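Local coordinates for protein saframycin Mx1 synthetase B (Legionella pneumophila subsp. pneumophila, PDB 3KXW) that belongs to the ANL superfamily of AMP-binding enzymes and holds 5'-O-[(S)-(dodecanoyloxy)(hydroxy)phosphoryl]adenosine in a pocket, at residues D66-F72 with P116-I122; Y500-C506 with L535-V541; T201-M205 with L335-P341; V17-A21 with Y43-D47. All coordinates share one frame. Numbering follows the deposited sequence.

Interaction 1: D66-F72 with P116-I122; sequences DRVLLLF and PVIVLMI
Four backbone hydrogen bonds join the segments 66-72 and 116-122. Val-117 N donates to Arg-67 O (2.9 Å), Leu-69 N to Ile-118 O (3.0 Å), Leu-120 N to Leu-69 O (2.9 Å) and Leu-71 N to Leu-120 O (2.9 Å). Where the ladder would continue, a water takes over, donating to Leu-71 O at 2.7 Å and accepting from Ile-122 N at 2.9 Å. Leu-69 thus bonds through both its N and O to the residues flanking Val-119, the pattern of parallel strands, and the CA atoms of Leu-69 and Val-119 are 4.4 Å apart; Leu-70 CA and Leu-120 CA pair at 5.1 Å. The strand axes approach to 4.7 Å at 25°. Both strands lie inside the parallel part of an alpha/beta sheet, between strands 91-95 and 143-147. One sheet face carries Val-68, Leu-70 and Leu-120, with Val-68 CG1 4.0 Å from Leu-120 CG and Leu-70 CD2 4.0 Å from Leu-120 CD1; Cys-85 of helix 76-87 packs there. On the other, Leu-69 CB meets Val-119 CG2 at 3.8 Å and Pro-116 CB at 4.0 Å. Leu-71 CD1 touches Met-121 CE at 3.7 Å. Phe-72, chi1 m, brings its ring over residues 121-122: Met-121 CA makes a CH-pi contact 4.0 Å from the ring centroid, and Ile-122 CG2 lies 3.7 Å from CE1 of Phe-72, at the ring edge.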
# COMPACT_ATOMS: atom_id res chain seq x y z
N ASP A 66 3.00 -24.75 -6.57
CA ASP A 66 4.30 -24.37 -6.01
C ASP A 66 4.38 -22.84 -5.90
O ASP A 66 3.83 -22.12 -6.76
CB ASP A 66 5.47 -24.83 -6.94
CG ASP A 66 5.74 -26.34 -6.89
OD1 ASP A 66 5.20 -27.03 -6.00
OD2 ASP A 66 6.51 -26.82 -7.76
N ARG A 67 5.09 -22.36 -4.89
CA ARG A 67 5.30 -20.93 -4.74
C ARG A 67 6.59 -20.53 -5.46
O ARG A 67 7.60 -21.22 -5.37
CB ARG A 67 5.38 -20.49 -3.27
CG ARG A 67 4.02 -20.35 -2.58
CD ARG A 67 3.36 -21.73 -2.37
NE ARG A 67 4.09 -22.55 -1.40
CZ ARG A 67 4.06 -23.88 -1.38
NH1 ARG A 67 3.34 -24.54 -2.29
NH2 ARG A 67 4.75 -24.55 -0.45
N VAL A 68 6.53 -19.40 -6.16
CA VAL A 68 7.70 -18.82 -6.80
C VAL A 68 7.89 -17.44 -6.23
O VAL A 68 7.00 -16.59 -6.30
CB VAL A 68 7.53 -18.76 -8.33
CG1 VAL A 68 8.74 -18.06 -9.00
CG2 VAL A 68 7.29 -20.16 -8.91
N LEU A 69 9.05 -17.23 -5.60
CA LEU A 69 9.38 -15.95 -4.99
C LEU A 69 9.78 -14.94 -6.06
O LEU A 69 10.55 -15.26 -6.95
CB LEU A 69 10.55 -16.16 -4.01
CG LEU A 69 10.79 -15.02 -3.02
CD1 LEU A 69 9.57 -14.89 -2.10
CD2 LEU A 69 12.10 -15.25 -2.22
N LEU A 70 9.29 -13.71 -5.96
CA LEU A 70 9.62 -12.71 -6.97
C LEU A 70 10.33 -11.56 -6.31
O LEU A 70 9.71 -10.77 -5.62
CB LEU A 70 8.36 -12.19 -7.66
CG LEU A 70 7.50 -13.27 -8.30
CD1 LEU A 70 6.26 -12.65 -8.96
CD2 LEU A 70 8.31 -14.04 -9.35
N LEU A 71 11.64 -11.49 -6.51
CA LEU A 71 12.44 -10.46 -5.85
C LEU A 71 12.76 -9.40 -6.88
O LEU A 71 13.66 -9.59 -7.71
CB LEU A 71 13.70 -11.10 -5.25
CG LEU A 71 14.57 -10.35 -4.25
CD1 LEU A 71 15.65 -11.29 -3.70
CD2 LEU A 71 15.21 -9.13 -4.91
N PHE A 72 12.00 -8.30 -6.86
CA PHE A 72 12.13 -7.25 -7.86
C PHE A 72 11.85 -5.88 -7.28
O PHE A 72 10.93 -5.72 -6.46
CB PHE A 72 11.13 -7.45 -9.02
CG PHE A 72 11.46 -8.60 -9.91
CD1 PHE A 72 12.33 -8.44 -10.98
CD2 PHE A 72 10.88 -9.86 -9.67
CE1 PHE A 72 12.66 -9.53 -11.80
CE2 PHE A 72 11.17 -10.94 -10.50
CZ PHE A 72 12.07 -10.77 -11.57
N PRO A 116 9.15 -21.40 -1.21
CA PRO A 116 9.11 -21.36 -2.68
C PRO A 116 10.13 -22.31 -3.29
O PRO A 116 11.15 -22.64 -2.65
CB PRO A 116 9.53 -19.92 -2.98
CG PRO A 116 10.36 -19.52 -1.78
CD PRO A 116 9.62 -20.13 -0.63
N VAL A 117 9.87 -22.75 -4.51
CA VAL A 117 10.76 -23.69 -5.18
C VAL A 117 11.82 -23.00 -6.01
O VAL A 117 12.89 -23.56 -6.22
CB VAL A 117 10.01 -24.72 -6.06
CG1 VAL A 117 9.16 -25.63 -5.18
CG2 VAL A 117 9.17 -24.04 -7.17
N ILE A 118 11.51 -21.78 -6.46
CA ILE A 118 12.37 -20.97 -7.32
C ILE A 118 12.20 -19.51 -6.93
O ILE A 118 11.14 -19.13 -6.46
CB ILE A 118 11.98 -21.11 -8.80
CG1 ILE A 118 12.27 -22.52 -9.30
CG2 ILE A 118 12.72 -20.10 -9.67
CD1 ILE A 118 13.75 -22.83 -9.33
N VAL A 119 13.26 -18.72 -7.06
CA VAL A 119 13.14 -17.27 -6.96
C VAL A 119 13.60 -16.63 -8.27
O VAL A 119 14.62 -17.02 -8.84
CB VAL A 119 13.88 -16.67 -5.71
CG1 VAL A 119 15.34 -17.07 -5.68
CG2 VAL A 119 13.75 -15.14 -5.68
N LEU A 120 12.81 -15.69 -8.78
CA LEU A 120 13.17 -14.89 -9.94
C LEU A 120 13.63 -13.51 -9.51
O LEU A 120 13.08 -12.91 -8.59
CB LEU A 120 11.98 -14.76 -10.91
CG LEU A 120 11.41 -16.11 -11.33
CD1 LEU A 120 10.23 -15.93 -12.27
CD2 LEU A 120 12.46 -17.02 -12.00
N MSE A 121 14.66 -13.00 -10.16
CA MSE A 121 15.11 -11.64 -9.88
C MSE A 121 15.92 -11.18 -11.07
O MSE A 121 16.24 -12.00 -11.92
CB MSE A 121 15.98 -11.63 -8.61
CG MSE A 121 17.31 -12.39 -8.76
SE MSE A 121 18.28 -12.45 -7.05
CE MSE A 121 17.17 -13.74 -6.06
N ILE A 122 16.29 -9.91 -11.15
CA ILE A 122 17.12 -9.48 -12.28
C ILE A 122 18.60 -9.88 -12.10
O ILE A 122 19.05 -10.10 -10.98
CB ILE A 122 17.02 -7.98 -12.59
CG1 ILE A 122 17.67 -7.15 -11.49
CG2 ILE A 122 15.57 -7.58 -12.87
CD1 ILE A 122 17.78 -5.68 -11.83
O HOH W 1 15.34 -8.07 -9.13

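Interaction 2: Y500-C506 with L535-V541; sequences YKLTVMC and LEVHTIV
Strands 500-506 and 539-541 run parallel, their axes 4.7 Å apart at 16°, as the two strands of a beta-alpha-beta unit connected by helix 515-533. The register pairs Thr-503 with Thr-539, Val-504 with Ile-540 and Met-505 with Val-541, CA atoms 4.7, 4.8 and 4.5 Å apart. Val-504 N donates to Thr-539 O (2.9 Å), Val-541 N to Val-504 O (2.8 Å) and Cys-506 N to Val-541 O (2.8 Å). At the start of the pairing Leu-502 O accepts twice, from His-538 N (2.9 Å) and Thr-539 N (3.2 Å), because His-538 (phi/psi -99/-30) departs from extended geometry. Leu-502 CD2 packs on Leu-535 CB at 4.0 Å, and Val-504 CG2 on Val-537 CG2 at 3.8 Å. Ile-540 faces helix 515-533, whereas Met-505, whose CE lies 3.9 Å from Val-541 CB, meets helix 554-567. Thr-539 OG1 is hydrogen-bonded to Gln-577 and also receives a proton from a water 2.8 Å away, which lies 2.9 Å from Thr-503 OG1.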
# COMPACT_ATOMS: atom_id res chain seq x y z
N TYR A 500 -2.96 9.15 15.21
CA TYR A 500 -1.67 8.65 15.66
C TYR A 500 -0.57 9.23 14.78
O TYR A 500 -0.74 9.34 13.57
CB TYR A 500 -1.63 7.13 15.64
CG TYR A 500 -2.50 6.49 16.69
CD1 TYR A 500 -1.98 6.17 17.95
CD2 TYR A 500 -3.83 6.20 16.44
CE1 TYR A 500 -2.76 5.58 18.92
CE2 TYR A 500 -4.63 5.62 17.41
CZ TYR A 500 -4.10 5.30 18.64
OH TYR A 500 -4.90 4.72 19.59
N LYS A 501 0.56 9.59 15.38
CA LYS A 501 1.65 10.21 14.62
C LYS A 501 2.97 9.53 14.95
O LYS A 501 3.41 9.58 16.08
CB LYS A 501 1.75 11.71 14.92
CG LYS A 501 0.42 12.48 14.80
CD LYS A 501 0.60 14.00 14.96
CE LYS A 501 1.06 14.64 13.65
NZ LYS A 501 0.16 14.27 12.52
N LEU A 502 3.57 8.88 13.97
CA LEU A 502 4.91 8.35 14.13
C LEU A 502 5.86 9.52 14.25
O LEU A 502 5.88 10.41 13.39
CB LEU A 502 5.27 7.49 12.93
CG LEU A 502 6.70 7.00 12.85
CD1 LEU A 502 7.13 6.30 14.17
CD2 LEU A 502 6.90 6.09 11.62
N THR A 503 6.66 9.52 15.30
CA THR A 503 7.49 10.68 15.63
C THR A 503 8.93 10.26 15.74
O THR A 503 9.22 9.28 16.40
CB THR A 503 7.04 11.28 16.96
OG1 THR A 503 5.64 11.57 16.88
CG2 THR A 503 7.82 12.57 17.29
N VAL A 504 9.84 10.99 15.11
CA VAL A 504 11.26 10.66 15.19
C VAL A 504 11.97 11.86 15.79
O VAL A 504 11.76 12.97 15.34
CB VAL A 504 11.85 10.36 13.81
CG1 VAL A 504 13.39 10.28 13.89
CG2 VAL A 504 11.24 9.06 13.22
N MSE A 505 12.78 11.64 16.82
CA MSE A 505 13.56 12.74 17.40
C MSE A 505 15.05 12.43 17.26
O MSE A 505 15.48 11.33 17.59
CB MSE A 505 13.21 12.94 18.88
CG MSE A 505 13.85 14.16 19.51
SE MSE A 505 13.22 14.37 21.37
CE MSE A 505 11.35 14.87 20.98
N CYS A 506 15.84 13.41 16.80
CA CYS A 506 17.27 13.19 16.58
C CYS A 506 18.07 14.30 17.20
O CYS A 506 17.73 15.46 17.04
CB CYS A 506 17.60 13.20 15.07
SG CYS A 506 16.72 11.99 14.12
N LEU A 535 6.78 2.61 6.53
CA LEU A 535 6.03 3.46 7.43
C LEU A 535 6.26 4.92 7.06
O LEU A 535 7.27 5.25 6.45
CB LEU A 535 6.45 3.24 8.89
CG LEU A 535 6.17 1.85 9.49
CD1 LEU A 535 6.95 1.67 10.77
CD2 LEU A 535 4.67 1.67 9.74
N GLU A 536 5.31 5.79 7.42
CA GLU A 536 5.44 7.22 7.15
C GLU A 536 5.65 8.05 8.41
O GLU A 536 4.76 8.10 9.26
CB GLU A 536 4.21 7.75 6.42
CG GLU A 536 3.88 7.01 5.14
CD GLU A 536 2.86 5.93 5.39
OE1 GLU A 536 2.97 5.24 6.41
OE2 GLU A 536 1.92 5.78 4.58
N VAL A 537 6.80 8.72 8.52
CA VAL A 537 7.04 9.64 9.65
C VAL A 537 6.17 10.90 9.57
O VAL A 537 6.14 11.57 8.54
CB VAL A 537 8.50 10.09 9.72
CG1 VAL A 537 8.70 11.04 10.91
CG2 VAL A 537 9.42 8.87 9.84
N HIS A 538 5.48 11.24 10.66
CA HIS A 538 4.57 12.38 10.65
C HIS A 538 5.20 13.62 11.25
O HIS A 538 4.90 14.75 10.85
CB HIS A 538 3.28 12.04 11.38
CG HIS A 538 2.59 10.82 10.83
ND1 HIS A 538 1.99 10.80 9.59
CD2 HIS A 538 2.45 9.57 11.34
CE1 HIS A 538 1.49 9.60 9.37
NE2 HIS A 538 1.75 8.83 10.42
N THR A 539 6.11 13.38 12.20
CA THR A 539 6.71 14.46 12.95
C THR A 539 8.19 14.15 13.16
O THR A 539 8.55 13.03 13.54
CB THR A 539 6.04 14.62 14.34
OG1 THR A 539 4.63 14.84 14.19
CG2 THR A 539 6.66 15.77 15.11
N ILE A 540 9.04 15.13 12.92
CA ILE A 540 10.46 14.97 13.23
C ILE A 540 10.92 16.12 14.09
O ILE A 540 10.66 17.27 13.76
CB ILE A 540 11.35 14.94 11.95
CG1 ILE A 540 10.88 13.82 11.03
CG2 ILE A 540 12.83 14.77 12.32
CD1 ILE A 540 11.58 13.80 9.70
N VAL A 541 11.63 15.81 15.18
CA VAL A 541 12.13 16.85 16.08
C VAL A 541 13.64 16.76 16.19
O VAL A 541 14.19 15.69 16.44
CB VAL A 541 11.53 16.71 17.51
CG1 VAL A 541 11.92 17.91 18.34
CG2 VAL A 541 10.01 16.60 17.46
O HOH W 2 2.13 15.59 10.65
O HOH W 3 4.04 13.93 16.80

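Interaction 3: T201-M205 with L335-P341; sequences TSFHM and LVTGGTP. With 1ZZ (5'-O-[(S)-(dodecanoyloxy)(hydroxy)phosphoryl]adenosine), chain B.
No direct hydrogen bond crosses this contact; a proline lies instead over the imidazole of a helix-terminating histidine. His-204 has positive phi (51/43) and is the C-prime residue of a Schellman motif closing helix 189-202, with its N bonded to Thr-201 O at 3.0 Å. Its chi1 (m) places the ring beneath Pro-341, whose CD sits 3.9 Å from the ring centroid, 16° off the normal, in a CH-pi contact. Pro-341 CG also comes within 3.2 Å of Ser-202 O. A water lies 2.8 Å from both Ser-202 O and Gly-339 O, filling the space between helix end and strand exit. At strand 335-338, which carries a classic beta bulge at Val-336 and Thr-337 opposite Tyr-327, Leu-335 (chi1 t, chi2 p) sets CD2 4.0 Å from Phe-203 CE1, at the ring edge, and 4.1 Å from Ser-202 CB. The ring presents a face to the ligand's C1; Phe-203 CZ lies 3.4 Å from C3 of 1ZZ, Met-205 CE 3.7 Å from C1 and Leu-335 CD1 3.8 Å from C7. Both segments therefore contribute apolar wall to the ligand pocket, so the ligand's alkyl chain is met here by carbon surfaces rather than polar groups.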
# COMPACT_ATOMS: atom_id res chain seq x y z
N THR A 201 -15.58 -1.42 -12.12
CA THR A 201 -16.96 -0.95 -12.12
C THR A 201 -17.16 0.24 -11.22
O THR A 201 -17.73 1.25 -11.63
CB THR A 201 -17.91 -2.05 -11.68
OG1 THR A 201 -17.91 -3.07 -12.68
CG2 THR A 201 -19.31 -1.51 -11.53
N SER A 202 -16.68 0.11 -9.98
CA SER A 202 -16.89 1.14 -8.96
C SER A 202 -16.18 2.45 -9.33
O SER A 202 -16.70 3.53 -9.05
CB SER A 202 -16.45 0.63 -7.58
OG SER A 202 -17.25 -0.48 -7.16
N PHE A 203 -15.03 2.33 -9.99
CA PHE A 203 -14.26 3.49 -10.45
C PHE A 203 -14.75 4.06 -11.79
O PHE A 203 -14.13 4.96 -12.34
CB PHE A 203 -12.74 3.18 -10.52
CG PHE A 203 -12.04 3.27 -9.18
CD1 PHE A 203 -12.37 2.39 -8.14
CD2 PHE A 203 -11.05 4.23 -8.96
CE1 PHE A 203 -11.73 2.48 -6.88
CE2 PHE A 203 -10.40 4.31 -7.70
CZ PHE A 203 -10.76 3.43 -6.68
N HIS A 204 -15.85 3.53 -12.31
CA HIS A 204 -16.40 4.02 -13.57
C HIS A 204 -15.35 4.07 -14.68
O HIS A 204 -15.27 5.04 -15.42
CB HIS A 204 -17.01 5.41 -13.40
CG HIS A 204 -18.32 5.43 -12.66
ND1 HIS A 204 -18.65 4.51 -11.69
CD2 HIS A 204 -19.36 6.29 -12.72
CE1 HIS A 204 -19.85 4.78 -11.21
NE2 HIS A 204 -20.30 5.87 -11.81
N MSE A 205 -14.52 3.03 -14.78
CA MSE A 205 -13.49 2.97 -15.81
C MSE A 205 -14.12 2.79 -17.17
O MSE A 205 -15.19 2.19 -17.29
CB MSE A 205 -12.53 1.82 -15.53
CG MSE A 205 -11.82 2.00 -14.22
SE MSE A 205 -10.24 0.88 -14.02
CE MSE A 205 -9.84 1.41 -12.19
N LEU A 335 -10.57 -3.89 -2.67
CA LEU A 335 -11.57 -2.82 -2.48
C LEU A 335 -12.83 -3.32 -1.78
O LEU A 335 -13.46 -4.26 -2.27
CB LEU A 335 -11.93 -2.21 -3.84
CG LEU A 335 -13.02 -1.14 -3.87
CD1 LEU A 335 -12.58 0.13 -3.09
CD2 LEU A 335 -13.38 -0.82 -5.33
N VAL A 336 -13.21 -2.66 -0.68
CA VAL A 336 -14.39 -3.03 0.13
C VAL A 336 -15.47 -1.96 0.08
O VAL A 336 -16.64 -2.28 -0.14
CB VAL A 336 -14.00 -3.33 1.60
CG1 VAL A 336 -15.24 -3.57 2.51
CG2 VAL A 336 -13.08 -4.54 1.64
N THR A 337 -15.08 -0.70 0.27
CA THR A 337 -16.04 0.41 0.16
C THR A 337 -15.49 1.56 -0.68
O THR A 337 -14.29 1.78 -0.72
CB THR A 337 -16.45 0.99 1.56
OG1 THR A 337 -15.35 1.70 2.16
CG2 THR A 337 -16.89 -0.10 2.50
N GLY A 338 -16.40 2.29 -1.33
CA GLY A 338 -16.05 3.47 -2.08
C GLY A 338 -17.31 4.16 -2.56
O GLY A 338 -18.36 3.53 -2.68
N GLY A 339 -17.22 5.46 -2.82
CA GLY A 339 -18.42 6.19 -3.22
C GLY A 339 -18.66 6.19 -4.71
O GLY A 339 -18.26 5.27 -5.43
N THR A 340 -19.31 7.26 -5.18
CA THR A 340 -19.54 7.47 -6.60
C THR A 340 -18.53 8.49 -7.15
O THR A 340 -18.46 9.62 -6.67
CB THR A 340 -20.97 8.00 -6.84
OG1 THR A 340 -21.92 7.07 -6.31
CG2 THR A 340 -21.22 8.22 -8.32
N PRO A 341 -17.72 8.09 -8.14
CA PRO A 341 -16.69 8.97 -8.70
C PRO A 341 -17.27 10.31 -9.20
O PRO A 341 -18.35 10.32 -9.79
CB PRO A 341 -16.11 8.16 -9.87
CG PRO A 341 -16.36 6.71 -9.46
CD PRO A 341 -17.66 6.72 -8.69
P 1ZZ B . -3.59 -3.63 3.70
C1 1ZZ B . -7.43 1.71 -9.37
N1 1ZZ B . -7.21 1.15 6.02
O1 1ZZ B . -4.60 -0.75 2.55
C2 1ZZ B . -7.15 1.91 -7.88
N2 1ZZ B . -8.25 1.86 4.17
O2 1ZZ B . -4.24 -3.06 2.28
C3 1ZZ B . -8.20 1.23 -6.99
N3 1ZZ B . -8.16 2.94 7.67
O3 1ZZ B . -3.94 -5.02 3.85
C4 1ZZ B . -7.68 1.07 -5.55
N4 1ZZ B . -9.61 4.50 6.54
O4 1ZZ B . -1.98 -3.45 3.61
C5 1ZZ B . -8.81 0.82 -4.54
N5 1ZZ B . -10.21 4.37 4.29
O5 1ZZ B . -4.10 -2.74 5.01
C6 1ZZ B . -8.19 0.80 -3.13
O6 1ZZ B . -5.34 -0.47 6.21
C7 1ZZ B . -9.05 0.72 -1.85
O7 1ZZ B . -6.79 -0.74 8.71
C8 1ZZ B . -8.37 0.85 -0.47
O8 1ZZ B . -7.33 -2.89 7.61
C9 1ZZ B . -7.80 -0.51 -0.06
C10 1ZZ B . -6.55 -0.44 0.85
C11 1ZZ B . -5.93 -1.86 0.94
C12 1ZZ B . -5.19 -1.99 2.29
C13 1ZZ B . -5.48 -2.54 5.26
C14 1ZZ B . -5.64 -1.73 6.39
C15 1ZZ B . -7.11 -1.75 6.95
C16 1ZZ B . -7.21 -0.65 7.68
C17 1ZZ B . -6.49 0.28 6.84
C18 1ZZ B . -7.44 0.96 4.60
C19 1ZZ B . -8.56 2.74 5.33
C20 1ZZ B . -7.99 2.28 6.41
C21 1ZZ B . -8.90 4.03 7.74
C22 1ZZ B . -9.48 3.94 5.45
O HOH W 4 -19.02 3.62 -7.51

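Interaction 4: V17-A21 with Y43-D47; sequences VRLRA and YEQLD
The segments 17-21 and 43-47 are single helical turns, each with an i to i+4 bond (Ala-21 N to Val-17 O, 3.0 Å; Asp-47 N to Tyr-43 O, 2.9 Å). Their axes pass 8.4 Å apart at a crossing angle of -139°, so the helices run roughly antiparallel; the CA atoms of Ala-21 and Glu-44 come to 4.6 Å. Close packing centres on Ala-21, whose small CB points at the other helix and lies 3.6 Å from Tyr-43 O, 3.7 Å from Asp-47 CB and 4.0 Å from Glu-44 CA. Beside it Val-17 CG1 approaches Asp-47 CB at 4.2 Å and Leu-46 CD2 at 4.3 Å. The aromatic contribution is a CH-pi contact: Arg-20 CB stands over the face of Tyr-43, 3.9 Å from the ring centroid, and Arg-20 CD reaches Tyr-43 CE2 at 3.5 Å. A water links the segments, donating to Arg-18 O (2.6 Å) and Asp-47 OD2 (2.9 Å). Other polar ends find partners outside the two segments: Arg-20 NH2 and Tyr-43 OH are hydrogen-bonded to the carbonyl oxygens of Tyr-232 and Ile-231, and Asp-47 OD1 to Tyr-87 OH of helix 76-87, while Asp-47 OD2 makes a salt bridge to Lys-51 on its own helix. Mostly carbon thus meets across this N-terminal helix pair, while the bonds to Tyr-87, Ile-231 and Tyr-232 join it to neighbouring helices.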
# COMPACT_ATOMS: atom_id res chain seq x y z
N VAL A 17 -5.60 -12.04 -20.34
CA VAL A 17 -4.43 -11.49 -21.02
C VAL A 17 -4.23 -12.17 -22.39
O VAL A 17 -3.96 -11.49 -23.38
CB VAL A 17 -3.14 -11.63 -20.18
CG1 VAL A 17 -1.92 -11.19 -20.98
CG2 VAL A 17 -3.27 -10.80 -18.91
N ARG A 18 -4.36 -13.49 -22.42
CA ARG A 18 -4.24 -14.23 -23.69
C ARG A 18 -5.20 -13.70 -24.75
O ARG A 18 -4.81 -13.53 -25.90
CB ARG A 18 -4.49 -15.74 -23.49
CG ARG A 18 -3.32 -16.50 -22.83
CD ARG A 18 -3.59 -18.01 -22.70
NE ARG A 18 -3.90 -18.67 -23.99
CZ ARG A 18 -5.11 -19.09 -24.36
NH1 ARG A 18 -6.16 -18.94 -23.55
NH2 ARG A 18 -5.29 -19.68 -25.55
N LEU A 19 -6.45 -13.47 -24.36
CA LEU A 19 -7.49 -13.04 -25.29
C LEU A 19 -7.27 -11.60 -25.74
O LEU A 19 -7.41 -11.28 -26.92
CB LEU A 19 -8.87 -13.21 -24.68
CG LEU A 19 -10.03 -12.99 -25.66
CD1 LEU A 19 -9.92 -13.96 -26.83
CD2 LEU A 19 -11.38 -13.18 -24.94
N ARG A 20 -6.93 -10.72 -24.81
CA ARG A 20 -6.59 -9.36 -25.19
C ARG A 20 -5.43 -9.31 -26.18
O ARG A 20 -5.43 -8.48 -27.08
CB ARG A 20 -6.26 -8.52 -23.96
CG ARG A 20 -7.52 -8.18 -23.17
CD ARG A 20 -7.35 -6.99 -22.23
NE ARG A 20 -8.57 -6.73 -21.49
CZ ARG A 20 -9.64 -6.09 -21.95
NH1 ARG A 20 -9.70 -5.61 -23.19
NH2 ARG A 20 -10.69 -5.93 -21.15
N ALA A 21 -4.44 -10.17 -25.99
CA ALA A 21 -3.30 -10.23 -26.92
C ALA A 21 -3.69 -10.69 -28.34
O ALA A 21 -2.97 -10.40 -29.31
CB ALA A 21 -2.18 -11.08 -26.35
N TYR A 43 -0.03 -5.67 -25.15
CA TYR A 43 -0.58 -6.96 -24.75
C TYR A 43 0.14 -8.14 -25.41
O TYR A 43 0.46 -9.13 -24.76
CB TYR A 43 -2.09 -7.02 -25.02
CG TYR A 43 -2.89 -6.40 -23.88
CD1 TYR A 43 -3.31 -5.09 -23.93
CD2 TYR A 43 -3.20 -7.14 -22.77
CE1 TYR A 43 -4.03 -4.53 -22.88
CE2 TYR A 43 -3.92 -6.60 -21.72
CZ TYR A 43 -4.33 -5.29 -21.79
OH TYR A 43 -5.03 -4.73 -20.74
N GLU A 44 0.44 -8.02 -26.70
CA GLU A 44 1.17 -9.10 -27.36
C GLU A 44 2.46 -9.39 -26.62
O GLU A 44 2.81 -10.55 -26.39
CB GLU A 44 1.46 -8.74 -28.82
CG GLU A 44 2.38 -9.70 -29.55
CD GLU A 44 2.57 -9.28 -31.00
OE1 GLU A 44 3.53 -8.55 -31.29
OE2 GLU A 44 1.72 -9.65 -31.83
N GLN A 45 3.18 -8.34 -26.25
CA GLN A 45 4.48 -8.51 -25.57
C GLN A 45 4.33 -9.11 -24.17
O GLN A 45 5.06 -10.04 -23.78
CB GLN A 45 5.22 -7.18 -25.49
CG GLN A 45 5.73 -6.65 -26.84
CD GLN A 45 6.39 -5.28 -26.69
OE1 GLN A 45 5.79 -4.34 -26.19
NE2 GLN A 45 7.65 -5.18 -27.13
N LEU A 46 3.40 -8.56 -23.40
CA LEU A 46 3.14 -9.07 -22.06
C LEU A 46 2.81 -10.57 -22.09
O LEU A 46 3.38 -11.37 -21.34
CB LEU A 46 1.99 -8.27 -21.44
CG LEU A 46 1.52 -8.64 -20.05
CD1 LEU A 46 2.67 -8.54 -19.05
CD2 LEU A 46 0.31 -7.78 -19.62
N ASP A 47 1.90 -10.96 -22.97
CA ASP A 47 1.56 -12.37 -23.16
C ASP A 47 2.79 -13.22 -23.57
O ASP A 47 3.02 -14.32 -23.02
CB ASP A 47 0.46 -12.45 -24.22
CG ASP A 47 0.00 -13.87 -24.52
OD1 ASP A 47 -0.41 -14.58 -23.59
OD2 ASP A 47 0.02 -14.23 -25.71
O HOH W 5 -2.57 -14.51 -26.89

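In the fold
Along the chain interaction 4 comes first, then interactions 1, 3 and 2. Interactions 1, 3 and 4 fall within the AMP-binding enzyme region, whereas interaction 2 belongs to the C-terminal region. Helix 43-59 of interaction 4 leads directly to strand 67-71 of interaction 1; their centres are 22 Å apart, and helix 76-87 touches both. Interaction 3, with centres 26 Å from interaction 4 and 33 Å from interaction 1, uses a different sheet, and it is the contact that lines the ligand pocket. Interaction 2 stands 44 Å (centres) from interaction 4, on the opposite side of the chain's centre, consistent with the two-part architecture of ANL enzymes.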